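Local coordinates for protein short chain alcohol dehydrogenase-related dehydrogenase (Sinorhizobium meliloti, PDB 3TPC) that probably acts as an NAD(P)-dependent oxidoreductase of the short-chain dehydrogenase/reductase family, at residues 93-98 with 106-111; 129-134 with 184-189; 24-29 with 227-232; 58-61 with 66-69. All blocks are in the same frame, centred on the assembly; numbering follows the deposited sequence.

Contact 1: residues 93-98 with 106-111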
# COMPACT_ATOMS: atom_id res chain seq x y z
N PRO D 93 3.38 -0.45 -23.89
CA PRO D 93 3.15 -1.74 -24.57
C PRO D 93 2.44 -2.79 -23.71
O PRO D 93 2.35 -2.66 -22.47
CB PRO D 93 4.56 -2.23 -24.92
CG PRO D 93 5.47 -1.48 -23.99
CD PRO D 93 4.81 -0.16 -23.68
N GLY D 94 1.89 -3.80 -24.38
CA GLY D 94 1.40 -5.02 -23.76
C GLY D 94 2.08 -6.14 -24.53
O GLY D 94 2.13 -6.10 -25.76
N GLU D 95 2.65 -7.09 -23.80
CA GLU D 95 3.30 -8.25 -24.35
C GLU D 95 3.27 -9.25 -23.21
O GLU D 95 3.57 -8.91 -22.05
CB GLU D 95 4.75 -7.90 -24.68
CG GLU D 95 5.44 -8.81 -25.72
CD GLU D 95 6.87 -8.36 -26.13
OE1 GLU D 95 7.17 -7.15 -26.10
OE2 GLU D 95 7.68 -9.25 -26.50
N LYS D 96 2.88 -10.49 -23.50
CA LYS D 96 2.90 -11.49 -22.44
C LYS D 96 4.31 -11.94 -22.10
O LYS D 96 5.21 -11.92 -22.94
CB LYS D 96 2.03 -12.69 -22.78
CG LYS D 96 0.57 -12.34 -23.01
CD LYS D 96 -0.23 -13.51 -23.54
CE LYS D 96 -1.70 -13.28 -23.22
NZ LYS D 96 -2.57 -14.37 -23.77
N ILE D 97 4.50 -12.32 -20.84
CA ILE D 97 5.72 -12.95 -20.44
C ILE D 97 5.96 -14.17 -21.32
O ILE D 97 7.03 -14.31 -21.86
CB ILE D 97 5.71 -13.37 -18.95
CG1 ILE D 97 5.46 -12.14 -18.05
CG2 ILE D 97 6.99 -14.16 -18.59
CD1 ILE D 97 5.24 -12.49 -16.58
N LEU D 98 4.96 -15.06 -21.43
CA LEU D 98 5.13 -16.31 -22.19
C LEU D 98 4.14 -16.27 -23.31
O LEU D 98 3.00 -16.61 -23.11
CB LEU D 98 4.89 -17.57 -21.32
CG LEU D 98 5.90 -18.00 -20.28
CD1 LEU D 98 5.55 -19.36 -19.73
CD2 LEU D 98 7.35 -18.01 -20.81
N LEU D 106 13.62 -9.71 -24.45
CA LEU D 106 14.35 -8.97 -23.43
C LEU D 106 14.42 -7.46 -23.67
O LEU D 106 14.03 -6.65 -22.81
CB LEU D 106 15.78 -9.51 -23.26
CG LEU D 106 16.39 -8.96 -21.97
CD1 LEU D 106 15.38 -9.20 -20.79
CD2 LEU D 106 17.77 -9.54 -21.65
N ASP D 107 14.95 -7.09 -24.81
CA ASP D 107 15.24 -5.69 -25.11
C ASP D 107 13.99 -4.82 -25.18
O ASP D 107 14.05 -3.65 -24.92
CB ASP D 107 16.01 -5.60 -26.43
CG ASP D 107 15.08 -5.32 -27.63
OD1 ASP D 107 14.66 -4.13 -27.84
OD2 ASP D 107 14.74 -6.28 -28.35
N SER D 108 12.86 -5.40 -25.58
CA SER D 108 11.57 -4.71 -25.52
C SER D 108 11.22 -4.21 -24.08
O SER D 108 10.79 -3.06 -23.88
CB SER D 108 10.49 -5.64 -26.02
OG SER D 108 9.26 -4.99 -25.95
N PHE D 109 11.45 -5.09 -23.10
CA PHE D 109 11.21 -4.83 -21.68
C PHE D 109 12.15 -3.72 -21.13
O PHE D 109 11.68 -2.73 -20.52
CB PHE D 109 11.38 -6.15 -20.89
CG PHE D 109 11.19 -5.99 -19.45
CD1 PHE D 109 9.96 -6.25 -18.87
CD2 PHE D 109 12.25 -5.54 -18.64
CE1 PHE D 109 9.76 -6.05 -17.50
CE2 PHE D 109 12.08 -5.36 -17.26
CZ PHE D 109 10.84 -5.60 -16.70
N ALA D 110 13.44 -3.88 -21.40
CA ALA D 110 14.46 -2.84 -21.18
C ALA D 110 14.09 -1.50 -21.78
O ALA D 110 14.20 -0.48 -21.13
CB ALA D 110 15.84 -3.31 -21.70
N ARG D 111 13.59 -1.51 -23.00
CA ARG D 111 13.26 -0.28 -23.67
C ARG D 111 12.11 0.49 -22.94
O ARG D 111 12.13 1.68 -22.81
CB ARG D 111 12.89 -0.62 -25.13
CG ARG D 111 13.16 0.47 -26.14
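Glu95 reaches from the loop to Ser108 near the start of helix 106-132. The Ser108 hydroxyl gives its hydrogen to Glu95, with OG to OE1 at 3.0 Å, entering on the syn lone pair, the side facing the other carboxylate oxygen. Glu95 spans the gap because CG stands opposite the backbone N (chi1 -158°) and the chain runs on extended, so the carboxylate reaches the hydroxyl with OE1 while the backbones stay apart: CA of Glu95 and CA of Phe109 are 9.0 Å from each other. The second oxygen of Glu95, OE2, accepts from the backbone N of Ala105, so one carboxylate holds the residue before the helix and the helix's first turn. In the short-chain dehydrogenase fold this helix is one of those that build a subunit interface, and here Phe109 stacks on Phe121 of the second subunit. Shortening Glu95 to an alanine removes both acceptor oxygens, which would probably leave the Ser108 hydroxyl and the Ala105 amide without their mate. Around this polar point the packing is sparse, the segments burying just 77 Å² at the protein surface. Further along the loop, buried Ile97 packs on Ala177 and Leu98 on Arg125, both of the second subunit.

Contact 2: residues 129-134 with 184-189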
# COMPACT_ATOMS: atom_id res chain seq x y z
N GLU D 129 18.99 19.74 -10.11
CA GLU D 129 20.24 20.48 -10.02
C GLU D 129 20.00 21.98 -10.26
O GLU D 129 20.34 22.79 -9.40
CB GLU D 129 21.27 19.94 -11.02
CG GLU D 129 22.48 20.89 -11.21
CD GLU D 129 23.68 20.20 -11.83
OE1 GLU D 129 23.53 19.59 -12.92
OE2 GLU D 129 24.78 20.21 -11.22
N VAL D 130 19.39 22.33 -11.40
CA VAL D 130 19.00 23.70 -11.68
C VAL D 130 18.05 24.33 -10.64
O VAL D 130 18.31 25.45 -10.17
CB VAL D 130 18.40 23.80 -13.04
CG1 VAL D 130 17.73 25.14 -13.22
CG2 VAL D 130 19.46 23.63 -14.08
N MSE D 131 16.96 23.63 -10.27
CA MSE D 131 15.97 24.20 -9.37
C MSE D 131 16.68 24.63 -8.11
O MSE D 131 16.40 25.69 -7.56
CB MSE D 131 14.85 23.19 -9.05
CG MSE D 131 14.03 22.74 -10.29
SE MSE D 131 12.98 21.20 -9.79
CE MSE D 131 11.62 21.49 -11.03
N SER D 132 17.58 23.76 -7.68
CA SER D 132 18.57 23.88 -6.61
C SER D 132 19.20 25.28 -6.47
O SER D 132 19.40 25.80 -5.35
CB SER D 132 19.67 22.87 -7.02
OG SER D 132 20.55 22.46 -6.01
N GLN D 133 19.53 25.86 -7.63
CA GLN D 133 20.37 27.05 -7.74
C GLN D 133 19.52 28.32 -7.74
O GLN D 133 20.06 29.41 -7.82
CB GLN D 133 21.18 26.98 -9.04
CG GLN D 133 22.37 26.03 -9.03
CD GLN D 133 22.79 25.60 -10.46
OE1 GLN D 133 23.52 24.63 -10.65
NE2 GLN D 133 22.31 26.33 -11.47
N GLY D 134 18.20 28.17 -7.67
CA GLY D 134 17.28 29.34 -7.65
C GLY D 134 16.94 29.81 -6.25
O GLY D 134 17.34 29.19 -5.28
N PHE D 184 16.31 21.26 -0.35
CA PHE D 184 16.40 22.40 -1.22
C PHE D 184 15.05 23.02 -1.48
O PHE D 184 14.92 23.99 -2.28
CB PHE D 184 17.01 21.97 -2.55
CG PHE D 184 18.34 21.32 -2.41
CD1 PHE D 184 19.51 22.09 -2.34
CD2 PHE D 184 18.44 19.92 -2.35
CE1 PHE D 184 20.78 21.49 -2.19
CE2 PHE D 184 19.69 19.30 -2.22
CZ PHE D 184 20.87 20.08 -2.11
N GLY D 185 14.03 22.46 -0.85
CA GLY D 185 12.67 22.92 -1.14
C GLY D 185 12.11 22.55 -2.52
O GLY D 185 11.40 23.34 -3.13
N ILE D 186 12.40 21.33 -2.98
CA ILE D 186 11.80 20.78 -4.20
C ILE D 186 10.84 19.66 -3.78
O ILE D 186 11.24 18.68 -3.11
CB ILE D 186 12.92 20.25 -5.14
CG1 ILE D 186 13.87 21.41 -5.53
CG2 ILE D 186 12.36 19.54 -6.36
CD1 ILE D 186 15.28 20.94 -6.04
N ARG D 187 9.56 19.82 -4.14
CA ARG D 187 8.59 18.78 -3.85
C ARG D 187 8.60 17.74 -4.99
O ARG D 187 8.94 18.06 -6.14
CB ARG D 187 7.18 19.36 -3.62
CG ARG D 187 7.05 20.14 -2.31
CD ARG D 187 5.63 20.59 -2.01
NE ARG D 187 5.11 21.63 -2.92
CZ ARG D 187 4.13 21.47 -3.81
NH1 ARG D 187 3.53 20.29 -3.96
NH2 ARG D 187 3.76 22.49 -4.61
N VAL D 188 8.25 16.50 -4.66
CA VAL D 188 8.19 15.46 -5.65
C VAL D 188 6.96 14.69 -5.31
O VAL D 188 6.86 14.16 -4.19
CB VAL D 188 9.39 14.50 -5.59
CG1 VAL D 188 9.34 13.55 -6.79
CG2 VAL D 188 10.70 15.25 -5.56
N VAL D 189 6.04 14.62 -6.30
CA VAL D 189 4.72 14.05 -6.18
C VAL D 189 4.52 13.29 -7.47
O VAL D 189 5.03 13.73 -8.47
CB VAL D 189 3.64 15.16 -6.05
CG1 VAL D 189 2.21 14.56 -5.92
CG2 VAL D 189 3.91 15.98 -4.84
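Met131, built as selenomethionine, and Ile186 supply the apolar part of this contact, their side chains crossing at a slant between helix 106-132 and the start of strand 186-193. CD1 of Ile186 comes against CB of Met131 at 3.8 Å, while CG2 of Ile186 lies 3.9 Å from the selenium, SE, of Met131. The two branches of the isoleucine thus touch both the root and the far part of one extended chain; with CG1 opposite its carbonyl carbon (chi1 -61°), the longer branch is directed at the root. That same CD1 also lies against the backbone N of Ser132, at 4.0 Å. Cut back to an alanine, Ile186 would lose both branches, which is likely to leave a gap beside Met131 and its selenium end freer to turn.

The other contact is a van der Waals approach of the Ser132 hydroxyl over one face of the Phe184 ring, with OG of Ser132 3.8 Å from CD1 of Phe184; the exact place of this serine is doubtful, because its CB is modelled too close to the carbonyl of Glu129. Leu98 of the second subunit rests against Ser132 and Phe184.

In this Rossmann-type fold Ile145, on the adjacent parallel strand 143-148, touches both Met131 and Ile186, and Leu181 of helix 161-181 packs on Ile186.

Contact 3: residues 24-29 with 227-232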
# COMPACT_ATOMS: atom_id res chain seq x y z
N THR D 24 0.92 21.19 -20.85
CA THR D 24 1.52 22.32 -21.50
C THR D 24 0.41 23.37 -21.79
O THR D 24 0.54 24.55 -21.46
CB THR D 24 2.22 21.82 -22.74
OG1 THR D 24 3.13 20.81 -22.32
CG2 THR D 24 2.99 22.90 -23.43
N ARG D 25 -0.71 22.91 -22.29
CA ARG D 25 -1.83 23.79 -22.47
C ARG D 25 -2.25 24.52 -21.19
O ARG D 25 -2.30 25.77 -21.21
CB ARG D 25 -3.01 23.05 -23.06
CG ARG D 25 -3.39 23.57 -24.39
CD ARG D 25 -4.70 22.93 -24.85
NE ARG D 25 -4.44 21.58 -25.35
CZ ARG D 25 -4.73 20.44 -24.71
NH1 ARG D 25 -5.33 20.47 -23.51
NH2 ARG D 25 -4.42 19.28 -25.28
N MSE D 26 -2.52 23.78 -20.10
CA MSE D 26 -2.93 24.43 -18.84
C MSE D 26 -1.89 25.36 -18.27
O MSE D 26 -2.24 26.39 -17.75
CB MSE D 26 -3.58 23.49 -17.79
CG MSE D 26 -2.69 22.93 -16.77
SE MSE D 26 -2.01 24.14 -15.44
CE MSE D 26 -0.50 23.01 -15.03
N LEU D 27 -0.61 25.06 -18.45
CA LEU D 27 0.40 25.99 -18.01
C LEU D 27 0.42 27.27 -18.86
O LEU D 27 0.50 28.36 -18.31
CB LEU D 27 1.80 25.33 -17.91
CG LEU D 27 1.93 24.23 -16.83
CD1 LEU D 27 3.12 23.34 -17.04
CD2 LEU D 27 1.98 24.79 -15.41
N ALA D 28 0.31 27.14 -20.18
CA ALA D 28 0.24 28.32 -21.08
C ALA D 28 -0.90 29.27 -20.75
O ALA D 28 -0.68 30.47 -20.65
CB ALA D 28 0.18 27.90 -22.55
N GLN D 29 -2.10 28.71 -20.57
CA GLN D 29 -3.26 29.41 -20.06
C GLN D 29 -3.12 30.02 -18.66
O GLN D 29 -3.84 30.95 -18.34
CB GLN D 29 -4.46 28.46 -20.03
CG GLN D 29 -5.04 28.02 -21.38
CD GLN D 29 -5.92 26.75 -21.25
OE1 GLN D 29 -6.25 26.31 -20.13
NE2 GLN D 29 -6.28 26.15 -22.39
N GLU D 227 -8.26 16.80 -17.07
CA GLU D 227 -8.45 16.44 -15.64
C GLU D 227 -7.12 16.00 -15.03
O GLU D 227 -6.81 16.32 -13.90
CB GLU D 227 -9.56 15.41 -15.47
CG GLU D 227 -10.90 15.90 -16.12
CD GLU D 227 -11.95 14.83 -16.26
OE1 GLU D 227 -11.71 13.87 -17.02
OE2 GLU D 227 -13.02 14.91 -15.60
N TYR D 228 -6.28 15.34 -15.81
CA TYR D 228 -4.91 15.11 -15.38
C TYR D 228 -4.18 16.45 -15.14
O TYR D 228 -3.54 16.65 -14.08
CB TYR D 228 -4.17 14.26 -16.41
CG TYR D 228 -2.80 13.91 -15.98
CD1 TYR D 228 -1.71 14.67 -16.37
CD2 TYR D 228 -2.58 12.80 -15.18
CE1 TYR D 228 -0.42 14.32 -15.95
CE2 TYR D 228 -1.31 12.45 -14.77
CZ TYR D 228 -0.24 13.21 -15.14
OH TYR D 228 1.01 12.82 -14.69
N ALA D 229 -4.31 17.38 -16.10
CA ALA D 229 -3.66 18.69 -16.00
C ALA D 229 -4.12 19.45 -14.77
O ALA D 229 -3.34 20.16 -14.14
CB ALA D 229 -4.01 19.50 -17.22
N ALA D 230 -5.41 19.31 -14.46
CA ALA D 230 -6.00 19.98 -13.33
C ALA D 230 -5.41 19.42 -12.01
O ALA D 230 -5.18 20.20 -11.09
CB ALA D 230 -7.55 19.84 -13.36
N LEU D 231 -5.13 18.12 -11.92
CA LEU D 231 -4.43 17.63 -10.73
C LEU D 231 -2.96 18.15 -10.66
O LEU D 231 -2.49 18.58 -9.58
CB LEU D 231 -4.49 16.09 -10.59
CG LEU D 231 -3.86 15.46 -9.31
CD1 LEU D 231 -4.32 16.15 -7.97
CD2 LEU D 231 -4.02 13.90 -9.22
N VAL D 232 -2.26 18.12 -11.79
CA VAL D 232 -0.95 18.72 -11.82
C VAL D 232 -0.95 20.15 -11.22
O VAL D 232 -0.09 20.52 -10.43
CB VAL D 232 -0.36 18.71 -13.21
CG1 VAL D 232 1.02 19.32 -13.17
CG2 VAL D 232 -0.35 17.25 -13.81
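Met26, a selenomethionine, faces Ala229 across the gap between helices 18-29 and 225-237, both CB atoms pointing into the shared space. Its CG presses against the methyl group of the alanine, 3.7 Å from CG of Met26 to CB of Ala229, and the two CB atoms of Met26 and Ala229 are 4.1 Å apart. From there the chain does not run straight on: it bends at the second torsion (chi2 70°), so that CE swings along the other helix rather than into it. CE of Met26 passes 4.1 Å from the backbone O of Ala229 and ends 4.4 Å from CG1 of Val232, one turn further on. The long side chain therefore lies alongside one flank of helix 225-237, with the methyl of Ala229 under its root and Val232 looser at its end. So small a residue as Ala229 allows the backbones to come near, 6.4 Å between CA of Met26 and CA of Ala229.

Helix 18-29 follows the glycine-rich turn of the Rossmann fold, which in related dehydrogenases holds the dinucleotide. Val23 on it touches both Tyr228 and Val232, Leu27 packs on Val12 of strand 9-12, and Ile191 of strand 186-193 meets Val232, so both helices rest on one side of the sheet. Between the two segments the cohesion is wholly apolar: shape and burial, rather than any directed bond, set how these helices fit.

Contact 4: residues 58-61 with 66-69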
# COMPACT_ATOMS: atom_id res chain seq x y z
N ARG D 58 11.11 21.79 -28.06
CA ARG D 58 12.38 21.24 -28.54
C ARG D 58 12.25 19.73 -28.68
O ARG D 58 11.49 19.09 -27.92
CB ARG D 58 13.56 21.62 -27.64
N ASN D 59 12.96 19.16 -29.66
CA ASN D 59 12.99 17.72 -29.86
C ASN D 59 14.08 17.15 -28.99
O ASN D 59 15.23 17.55 -29.12
CB ASN D 59 13.28 17.32 -31.31
CG ASN D 59 12.26 17.88 -32.29
OD1 ASN D 59 11.06 17.60 -32.21
ND2 ASN D 59 12.76 18.65 -33.25
N ALA D 60 13.71 16.22 -28.12
CA ALA D 60 14.67 15.58 -27.22
C ALA D 60 14.27 14.15 -26.91
O ALA D 60 13.08 13.83 -26.88
CB ALA D 60 14.85 16.40 -25.92
N ASP D 61 15.29 13.30 -26.72
CA ASP D 61 15.13 11.96 -26.15
C ASP D 61 15.50 11.99 -24.66
O ASP D 61 16.69 11.95 -24.29
CB ASP D 61 15.99 10.92 -26.88
CG ASP D 61 15.85 9.49 -26.31
OD1 ASP D 61 15.00 9.22 -25.38
OD2 ASP D 61 16.61 8.61 -26.79
N ALA D 66 22.91 13.64 -23.07
CA ALA D 66 23.26 14.90 -23.75
C ALA D 66 22.07 15.72 -24.20
O ALA D 66 22.13 16.94 -24.21
CB ALA D 66 24.26 14.69 -24.91
N ASP D 67 21.01 15.04 -24.60
CA ASP D 67 19.77 15.74 -24.93
C ASP D 67 19.15 16.43 -23.72
O ASP D 67 18.58 17.51 -23.83
CB ASP D 67 18.75 14.77 -25.49
CG ASP D 67 19.05 14.38 -26.91
OD1 ASP D 67 20.24 14.30 -27.29
OD2 ASP D 67 18.08 14.17 -27.64
N ALA D 68 19.28 15.78 -22.58
CA ALA D 68 18.71 16.23 -21.36
C ALA D 68 19.57 17.36 -20.80
O ALA D 68 19.04 18.34 -20.26
CB ALA D 68 18.64 15.05 -20.38
N THR D 69 20.89 17.23 -20.91
CA THR D 69 21.74 18.34 -20.51
C THR D 69 21.54 19.57 -21.41
O THR D 69 21.45 20.69 -20.91
CB THR D 69 23.22 17.98 -20.46
OG1 THR D 69 23.41 16.83 -19.63
CG2 THR D 69 24.01 19.15 -19.87
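The carboxylate of Asp67 and the peptide joining Ala60 to Asp61 are the flat groups that meet here. OD2 of Asp67 receives the backbone N-H of Asp61, at 3.1 Å from N to OD2, in an almost perfectly straight bond of 177°. The donor approaches on the anti side of the oxygen, turned from the other carboxylate oxygen, and stands 20° out of the acid's plane. CA of Ala60 is 3.7 Å from OD2 of Asp67; it and N of Asp61 lie on opposite sides of the carboxylate plane, and neither group stacks on the other. With CG opposite its carbonyl carbon (chi1 -76°), Asp67 turns its acid back toward the strand end. Alongside the bond, CB of Asp67 lies 4.2 Å from CB of Ala60.

The pairing spans a beta-alpha connection of the Rossmann fold, from strand 56-59, outermost in the sheet of this chain, to helix 65-79. In classical short-chain dehydrogenases the aspartate that follows this strand borders the adenine pocket, and Asp61 probably holds the same place. Its own acid leads off from the helix and accepts from the backbone N of Thr63 through OD1, keeping OD2 of Asp61 5.8 Å from OD2 of Asp67, a spacing that would limit repulsion between the two charges. Asn64 OD1 in turn accepts the backbone N-H of Asp67, holding the first turn of the helix.

Contact 3 is buried and contact 2 partly so, and both rely mainly on apolar side chains, including a selenomethionine in each; contacts 1 and 4 lie at the surface and each depends on a single hydrogen bond to an acidic side chain across its segments. Contacts 1 and 2 use the two ends of helix 106-132, their centres about 34 Å apart, and both touch the second subunit, whereas contacts 2 and 3 both reach the third. Contacts 2 and 4 are tied to the same parallel sheet, one at an inner strand and the other at strand 56-59. Along the chain, contact 3 encloses all the others, joining an early helix to a late one.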